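Local structure of Ika8 (Synthetic construct, 6G6O) at residues I187-A192 against I197-I202; K38-L43 against G315-W320. The protein is a computationally designed, symmetrical eight-bladed beta-propeller built from WD40-type repeats, with no known natural function. All coordinates share one frame; numbering follows the deposited sequence.

Contact 1: I187-A192 against I197-I202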
ATOM      1  N   ILE A 187       0.021  12.304  16.564  1.00 35.80           N
ATOM      2  CA  ILE A 187      -1.203  11.727  16.039  1.00 32.81           C
ATOM      3  C   ILE A 187      -0.842  10.432  15.336  1.00 27.52           C
ATOM      4  O   ILE A 187       0.082  10.396  14.513  1.00 26.10           O
ATOM      5  CB  ILE A 187      -1.907  12.701  15.074  1.00 32.51           C
ATOM      6  CG1 ILE A 187      -2.393  13.933  15.840  1.00 31.17           C
ATOM      7  CG2 ILE A 187      -3.065  12.016  14.348  1.00 29.41           C
ATOM      8  CD1 ILE A 187      -3.624  13.680  16.637  1.00 29.24           C
ATOM      9  N   VAL A 188      -1.565   9.375  15.673  1.00 27.76           N
ATOM     10  CA  VAL A 188      -1.581   8.137  14.915  1.00 24.91           C
ATOM     11  C   VAL A 188      -3.025   7.901  14.517  1.00 25.67           C
ATOM     12  O   VAL A 188      -3.912   7.917  15.375  1.00 31.02           O
ATOM     13  CB  VAL A 188      -1.039   6.955  15.736  1.00 23.94           C
ATOM     14  CG1 VAL A 188      -1.489   5.640  15.130  1.00 25.99           C
ATOM     15  CG2 VAL A 188       0.468   7.024  15.820  1.00 26.27           C
ATOM     16  N   VAL A 189      -3.268   7.734  13.222  1.00 21.22           N
ATOM     17  CA  VAL A 189      -4.604   7.457  12.710  1.00 22.23           C
ATOM     18  C   VAL A 189      -4.588   6.063  12.102  1.00 22.32           C
ATOM     19  O   VAL A 189      -3.669   5.718  11.352  1.00 25.65           O
ATOM     20  CB  VAL A 189      -5.056   8.515  11.682  1.00 26.20           C
ATOM     21  CG1 VAL A 189      -4.005   8.698  10.593  1.00 27.23           C
ATOM     22  CG2 VAL A 189      -6.405   8.143  11.086  1.00 21.23           C
ATOM     23  N   SER A 190      -5.586   5.258  12.450  1.00 24.88           N
ATOM     24  CA  SER A 190      -5.717   3.910  11.919  1.00 20.06           C
ATOM     25  C   SER A 190      -7.145   3.699  11.443  1.00 14.07           C
ATOM     26  O   SER A 190      -8.080   4.339  11.931  1.00 19.07           O
ATOM     27  CB  SER A 190      -5.349   2.845  12.964  1.00 18.35           C
ATOM     28  OG  SER A 190      -6.246   2.871  14.062  1.00 23.41           O
ATOM     29  N   GLY A 191      -7.299   2.808  10.483  1.00 21.00           N
ATOM     30  CA  GLY A 191      -8.615   2.456   9.975  1.00 16.66           C
ATOM     31  C   GLY A 191      -8.763   0.958   9.876  1.00 16.71           C
ATOM     32  O   GLY A 191      -7.853   0.258   9.432  1.00 20.23           O
ATOM     33  N   ALA A 192      -9.922   0.467  10.299  1.00 20.54           N
ATOM     34  CA  ALA A 192     -10.211  -0.958  10.321  1.00 21.46           C
ATOM     35  C   ALA A 192     -11.243  -1.304   9.255  1.00 24.41           C
ATOM     36  O   ALA A 192     -11.913  -0.434   8.693  1.00 27.49           O
ATOM     37  CB  ALA A 192     -10.701  -1.393  11.706  1.00 24.92           C
ATOM     38  N   ILE A 197     -12.595   4.601  12.206  1.00 18.59           N
ATOM     39  CA  ILE A 197     -11.350   5.346  12.071  1.00 21.70           C
ATOM     40  C   ILE A 197     -11.010   5.932  13.432  1.00 24.72           C
ATOM     41  O   ILE A 197     -11.831   6.635  14.032  1.00 29.04           O
ATOM     42  CB  ILE A 197     -11.456   6.454  11.005  1.00 30.82           C
ATOM     43  CG1 ILE A 197     -11.395   5.850   9.598  1.00 23.03           C
ATOM     44  CG2 ILE A 197     -10.360   7.496  11.201  1.00 26.77           C
ATOM     45  CD1 ILE A 197      -9.994   5.694   9.049  1.00 23.16           C
ATOM     46  N   LYS A 198      -9.808   5.641  13.921  1.00 24.94           N
ATOM     47  CA  LYS A 198      -9.396   6.026  15.262  1.00 27.06           C
ATOM     48  C   LYS A 198      -8.129   6.864  15.194  1.00 25.41           C
ATOM     49  O   LYS A 198      -7.152   6.473  14.546  1.00 24.00           O
ATOM     50  CB  LYS A 198      -9.182   4.789  16.137  1.00 22.54           C
ATOM     51  CG  LYS A 198     -10.467   4.020  16.404  1.00 21.60           C
ATOM     52  CD  LYS A 198     -10.294   3.003  17.516  1.00 23.94           C
ATOM     53  CE  LYS A 198     -11.595   2.279  17.803  1.00 21.36           C
ATOM     54  NZ  LYS A 198     -11.477   1.390  18.989  1.00 34.62           N
ATOM     55  N   VAL A 199      -8.153   8.013  15.865  1.00 31.07           N
ATOM     56  CA  VAL A 199      -7.036   8.950  15.897  1.00 30.78           C
ATOM     57  C   VAL A 199      -6.415   8.888  17.285  1.00 30.78           C
ATOM     58  O   VAL A 199      -7.089   9.156  18.288  1.00 30.95           O
ATOM     59  CB  VAL A 199      -7.489  10.376  15.554  1.00 29.44           C
ATOM     60  CG1 VAL A 199      -6.385  11.374  15.861  1.00 27.35           C
ATOM     61  CG2 VAL A 199      -7.898  10.455  14.095  1.00 25.97           C
ATOM     62  N   TRP A 200      -5.134   8.538  17.344  1.00 26.19           N
ATOM     63  CA  TRP A 200      -4.442   8.300  18.599  1.00 27.89           C
ATOM     64  C   TRP A 200      -3.413   9.387  18.867  1.00 32.13           C
ATOM     65  O   TRP A 200      -3.032  10.152  17.979  1.00 36.10           O
ATOM     66  CB  TRP A 200      -3.743   6.939  18.594  1.00 26.17           C
ATOM     67  CG  TRP A 200      -4.612   5.825  18.144  1.00 25.75           C
ATOM     68  CD1 TRP A 200      -4.752   5.356  16.873  1.00 26.93           C
ATOM     69  CD2 TRP A 200      -5.469   5.026  18.965  1.00 22.47           C
ATOM     70  NE1 TRP A 200      -5.645   4.314  16.849  1.00 30.13           N
ATOM     71  CE2 TRP A 200      -6.099   4.091  18.122  1.00 24.66           C
ATOM     72  CE3 TRP A 200      -5.764   5.011  20.331  1.00 27.17           C
ATOM     73  CZ2 TRP A 200      -7.005   3.151  18.600  1.00 24.51           C
ATOM     74  CZ3 TRP A 200      -6.666   4.076  20.803  1.00 27.22           C
ATOM     75  CH2 TRP A 200      -7.276   3.160  19.940  1.00 26.36           C
ATOM     76  N   ASP A 201      -2.960   9.431  20.115  1.00 39.87           N
ATOM     77  CA  ASP A 201      -1.880  10.314  20.527  1.00 33.64           C
ATOM     78  C   ASP A 201      -0.602   9.489  20.630  1.00 34.15           C
ATOM     79  O   ASP A 201      -0.550   8.515  21.387  1.00 43.97           O
ATOM     80  CB  ASP A 201      -2.205  11.000  21.852  1.00 36.84           C
ATOM     81  CG  ASP A 201      -1.280  12.161  22.147  1.00 39.44           C
ATOM     82  OD1 ASP A 201      -0.092  11.918  22.448  1.00 43.33           O
ATOM     83  OD2 ASP A 201      -1.729  13.324  22.068  1.00 37.48           O
ATOM     84  N   ILE A 202       0.424   9.879  19.866  1.00 30.39           N
ATOM     85  CA  ILE A 202       1.654   9.092  19.796  1.00 35.71           C
ATOM     86  C   ILE A 202       2.390   9.052  21.128  1.00 42.31           C
ATOM     87  O   ILE A 202       3.245   8.181  21.332  1.00 43.86           O
ATOM     88  CB  ILE A 202       2.588   9.631  18.694  1.00 36.67           C
ATOM     89  CG1 ILE A 202       3.629   8.583  18.300  1.00 41.23           C
ATOM     90  CG2 ILE A 202       3.336  10.838  19.191  1.00 41.13           C
ATOM     91  CD1 ILE A 202       3.080   7.193  18.133  1.00 31.35           C
TER

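Contact 2: K38-L43 against G315-W320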
ATOM      1  N   LYS A  38       8.739  -7.522 -13.164  1.00 23.85           N
ATOM      2  CA  LYS A  38       9.089  -6.881 -14.422  1.00 21.02           C
ATOM      3  C   LYS A  38       9.292  -5.390 -14.203  1.00 14.07           C
ATOM      4  O   LYS A  38       8.556  -4.761 -13.436  1.00 14.05           O
ATOM      5  CB  LYS A  38       8.009  -7.116 -15.485  1.00 18.38           C
ATOM      6  CG  LYS A  38       7.964  -8.543 -16.009  1.00 16.15           C
ATOM      7  CD  LYS A  38       6.742  -8.770 -16.886  1.00 18.16           C
ATOM      8  CE  LYS A  38       6.720 -10.180 -17.456  1.00 20.28           C
ATOM      9  NZ  LYS A  38       7.821 -10.401 -18.435  1.00 23.31           N
ATOM     10  N   VAL A  39      10.292  -4.832 -14.879  1.00 19.28           N
ATOM     11  CA  VAL A  39      10.637  -3.417 -14.781  1.00 24.48           C
ATOM     12  C   VAL A  39      10.299  -2.759 -16.112  1.00 22.77           C
ATOM     13  O   VAL A  39      10.812  -3.166 -17.161  1.00 23.44           O
ATOM     14  CB  VAL A  39      12.119  -3.222 -14.428  1.00 20.95           C
ATOM     15  CG1 VAL A  39      12.446  -1.744 -14.309  1.00 17.15           C
ATOM     16  CG2 VAL A  39      12.456  -3.960 -13.139  1.00 31.28           C
ATOM     17  N   TRP A  40       9.446  -1.740 -16.070  1.00 22.41           N
ATOM     18  CA  TRP A  40       8.927  -1.099 -17.269  1.00 19.27           C
ATOM     19  C   TRP A  40       9.502   0.301 -17.434  1.00 25.95           C
ATOM     20  O   TRP A  40       9.881   0.957 -16.459  1.00 26.74           O
ATOM     21  CB  TRP A  40       7.398  -1.016 -17.231  1.00 18.41           C
ATOM     22  CG  TRP A  40       6.727  -2.313 -16.918  1.00 21.59           C
ATOM     23  CD1 TRP A  40       6.194  -2.693 -15.723  1.00 13.75           C
ATOM     24  CD2 TRP A  40       6.507  -3.405 -17.821  1.00 24.73           C
ATOM     25  NE1 TRP A  40       5.659  -3.954 -15.822  1.00 20.23           N
ATOM     26  CE2 TRP A  40       5.840  -4.413 -17.100  1.00 22.92           C
ATOM     27  CE3 TRP A  40       6.812  -3.627 -19.167  1.00 23.52           C
ATOM     28  CZ2 TRP A  40       5.471  -5.624 -17.679  1.00 20.78           C
ATOM     29  CZ3 TRP A  40       6.447  -4.830 -19.740  1.00 23.33           C
ATOM     30  CH2 TRP A  40       5.785  -5.814 -18.997  1.00 22.94           C
ATOM     31  N   ASP A  41       9.560   0.749 -18.686  1.00 27.91           N
ATOM     32  CA  ASP A  41       9.948   2.111 -19.039  1.00 26.03           C
ATOM     33  C   ASP A  41       8.682   2.859 -19.436  1.00 25.07           C
ATOM     34  O   ASP A  41       8.085   2.567 -20.478  1.00 28.61           O
ATOM     35  CB  ASP A  41      10.970   2.112 -20.176  1.00 27.02           C
ATOM     36  CG  ASP A  41      11.572   3.481 -20.427  1.00 24.72           C
ATOM     37  OD1 ASP A  41      11.125   4.467 -19.803  1.00 31.72           O
ATOM     38  OD2 ASP A  41      12.495   3.573 -21.263  1.00 35.13           O
ATOM     39  N   ILE A  42       8.271   3.820 -18.608  1.00 23.37           N
ATOM     40  CA  ILE A  42       7.043   4.556 -18.890  1.00 27.58           C
ATOM     41  C   ILE A  42       7.203   5.425 -20.132  1.00 29.37           C
ATOM     42  O   ILE A  42       6.248   5.611 -20.895  1.00 34.61           O
ATOM     43  CB  ILE A  42       6.629   5.381 -17.655  1.00 29.63           C
ATOM     44  CG1 ILE A  42       5.921   4.478 -16.642  1.00 25.61           C
ATOM     45  CG2 ILE A  42       5.762   6.578 -18.046  1.00 32.25           C
ATOM     46  CD1 ILE A  42       4.667   5.074 -16.041  1.00 29.05           C
ATOM     47  N   LEU A  43       8.407   5.943 -20.376  1.00 25.38           N
ATOM     48  CA  LEU A  43       8.613   6.840 -21.506  1.00 32.05           C
ATOM     49  C   LEU A  43       8.625   6.106 -22.843  1.00 34.74           C
ATOM     50  O   LEU A  43       8.202   6.673 -23.855  1.00 40.17           O
ATOM     51  CB  LEU A  43       9.915   7.621 -21.322  1.00 34.24           C
ATOM     52  CG  LEU A  43       9.953   8.532 -20.092  1.00 35.30           C
ATOM     53  CD1 LEU A  43      11.199   9.403 -20.097  1.00 29.96           C
ATOM     54  CD2 LEU A  43       8.697   9.385 -20.021  1.00 35.77           C
ATOM     55  N   GLY A 315      -3.333  -9.842 -15.135  1.00 14.65           N
ATOM     56  CA  GLY A 315      -1.933  -9.596 -15.403  1.00 14.88           C
ATOM     57  C   GLY A 315      -1.645  -8.362 -16.226  1.00 12.89           C
ATOM     58  O   GLY A 315      -0.476  -8.107 -16.535  1.00 17.88           O
ATOM     59  N   THR A 316      -2.665  -7.589 -16.586  1.00 16.41           N
ATOM     60  CA  THR A 316      -2.462  -6.408 -17.411  1.00 18.95           C
ATOM     61  C   THR A 316      -1.974  -5.245 -16.558  1.00 20.93           C
ATOM     62  O   THR A 316      -2.508  -4.987 -15.475  1.00 15.55           O
ATOM     63  CB  THR A 316      -3.755  -6.023 -18.131  1.00 13.45           C
ATOM     64  OG1 THR A 316      -4.782  -5.760 -17.169  1.00 17.60           O
ATOM     65  CG2 THR A 316      -4.206  -7.141 -19.056  1.00 11.77           C
ATOM     66  N   VAL A 317      -0.951  -4.551 -17.048  1.00 18.52           N
ATOM     67  CA  VAL A 317      -0.464  -3.312 -16.454  1.00 19.18           C
ATOM     68  C   VAL A 317      -0.697  -2.200 -17.463  1.00 20.35           C
ATOM     69  O   VAL A 317      -0.314  -2.328 -18.632  1.00 21.05           O
ATOM     70  CB  VAL A 317       1.026  -3.405 -16.072  1.00 15.39           C
ATOM     71  CG1 VAL A 317       1.453  -2.170 -15.301  1.00 15.98           C
ATOM     72  CG2 VAL A 317       1.289  -4.663 -15.262  1.00 14.35           C
ATOM     73  N   LYS A 318      -1.332  -1.119 -17.019  1.00 20.90           N
ATOM     74  CA  LYS A 318      -1.676  -0.014 -17.899  1.00 20.12           C
ATOM     75  C   LYS A 318      -1.242   1.305 -17.276  1.00 23.81           C
ATOM     76  O   LYS A 318      -1.228   1.461 -16.051  1.00 20.13           O
ATOM     77  CB  LYS A 318      -3.180   0.009 -18.205  1.00 16.01           C
ATOM     78  CG  LYS A 318      -3.646  -1.184 -19.031  1.00 19.67           C
ATOM     79  CD  LYS A 318      -5.121  -1.094 -19.369  1.00 19.66           C
ATOM     80  CE  LYS A 318      -5.551  -2.253 -20.252  1.00 20.40           C
ATOM     81  NZ  LYS A 318      -7.009  -2.212 -20.546  1.00 23.71           N
ATOM     82  N   VAL A 319      -0.881   2.249 -18.140  1.00 21.04           N
ATOM     83  CA  VAL A 319      -0.399   3.565 -17.739  1.00 20.69           C
ATOM     84  C   VAL A 319      -1.328   4.607 -18.346  1.00 23.88           C
ATOM     85  O   VAL A 319      -1.420   4.719 -19.574  1.00 24.78           O
ATOM     86  CB  VAL A 319       1.053   3.799 -18.182  1.00 20.85           C
ATOM     87  CG1 VAL A 319       1.487   5.216 -17.852  1.00 23.73           C
ATOM     88  CG2 VAL A 319       1.976   2.785 -17.528  1.00 20.74           C
ATOM     89  N   TRP A 320      -2.010   5.362 -17.490  1.00 25.04           N
ATOM     90  CA  TRP A 320      -2.978   6.365 -17.901  1.00 22.93           C
ATOM     91  C   TRP A 320      -2.414   7.763 -17.689  1.00 25.99           C
ATOM     92  O   TRP A 320      -1.490   7.972 -16.899  1.00 29.68           O
ATOM     93  CB  TRP A 320      -4.287   6.216 -17.118  1.00 25.20           C
ATOM     94  CG  TRP A 320      -4.684   4.795 -16.865  1.00 33.36           C
ATOM     95  CD1 TRP A 320      -4.381   4.043 -15.768  1.00 29.93           C
ATOM     96  CD2 TRP A 320      -5.479   3.961 -17.715  1.00 41.58           C
ATOM     97  NE1 TRP A 320      -4.923   2.788 -15.888  1.00 28.61           N
ATOM     98  CE2 TRP A 320      -5.605   2.712 -17.074  1.00 30.64           C
ATOM     99  CE3 TRP A 320      -6.091   4.147 -18.958  1.00 41.06           C
ATOM    100  CZ2 TRP A 320      -6.318   1.657 -17.634  1.00 30.56           C
ATOM    101  CZ3 TRP A 320      -6.795   3.095 -19.513  1.00 39.59           C
ATOM    102  CH2 TRP A 320      -6.903   1.867 -18.852  1.00 32.76           C
TER

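Contact 1: I187-A192 against I197-I202
The indole of Trp-200 reaches across the hairpin to Ser-190. Its NE1 donates to Ser-190 OG at 3.2 Å. OG lies in the ring plane, and the N-H...O angle of 170° makes the bond nearly straight. With chi1 64°, Ser-190 OG sits between its backbone N and carbonyl carbon and faces the indole. OG is also hydrogen-bonded to His-174 NE2, which completes the Trp-Ser-His part of the hydrogen-bond network known from WD40 repeats. Beside this bond, Val-188 CG1 packs on Trp-200 CD1 at 3.7 Å. Val-188 CG2 presses on Ile-202 CD1 at 3.5 Å, a tight fit for two methyl groups. A phenylalanine in place of Trp-200 has no ring N-H for Ser-190 OG, and its ring would probably be freer to turn.

On the other face, Ile-187 CD1 meets Val-199 CG1 at 3.7 Å. Ile-197 CD1 lies 3.6 Å from Gly-191 CA, where a side chain on the glycine would collide with it.

Antiparallel backbone bonds set this register. Ser-190 and Lys-198 form one hydrogen-bonded pair, with both N-to-O distances 2.9 Å, and Val-188 and Trp-200 form another.

The two strands are the middle pair of a four-stranded blade. Strand 178-184 flanks 187-192, and strand 207-211 flanks 197-201. Val-189 and Ile-197 also pack against Phe-223 of strand 218-224 in the next blade.

Contact 2: K38-L43 against G315-W320
This contact belongs to an interface between neighbouring blades of the propeller, the first complete blade and the blade closed by the N-terminal strand. Ile-42, just after strand 37-41, packs against Val-319 of strand 317-321. Its CD1 comes up to both methyl groups of the valine, 3.7 Å from Val-319 CG1 and 3.8 Å from Val-319 CG2. In Ile-42, chi1 -80° sets CG1 anti to the carbonyl carbon, and a chi2 of -136°, off the staggered values, then brings CD1 to the valine. Farther along, the Trp-40 indole approaches Val-317 more loosely, with NE1 4.5 Å from Val-317 CG2. That NE1 is hydrogen-bonded to Ser-30 in its own blade. No hydrogen bond joins the segments; the touches between them are made by side chains.

The turn bearing Ile-42 has its own polar bond. Leu-43 N donates to Asp-41 OD1 at 3.1 Å, an Asx turn, and the N lies above the carboxylate plane.

Strand 37-41 runs between 27-32 and 47-51 in the first complete blade. Strand 317-321 lies between 307-312 and the N-terminal strand 7-10, which completes the last blade. Ile-42 also touches Val-28 of its own blade and Val-309 of the last one.

Both contacts are mainly buried, and they lie on opposite sides of the propeller. Their centres are 34 Å apart and they do not touch. Contact 1 works within a blade: it joins sequence neighbours in a hairpin through paired backbones, a polar side-chain bond and apolar packing on both faces. Contact 2 works between blades: it brings together segments from the two ends of the chain, and its smaller buried area is mostly side-chain packing, with no hydrogen bond across it. The strands that follow the hairpin turns, 197-201, 37-41 and 317-321, hold equivalent places in their blades. A tryptophan-to-serine hydrogen bond to the preceding strand recurs in each.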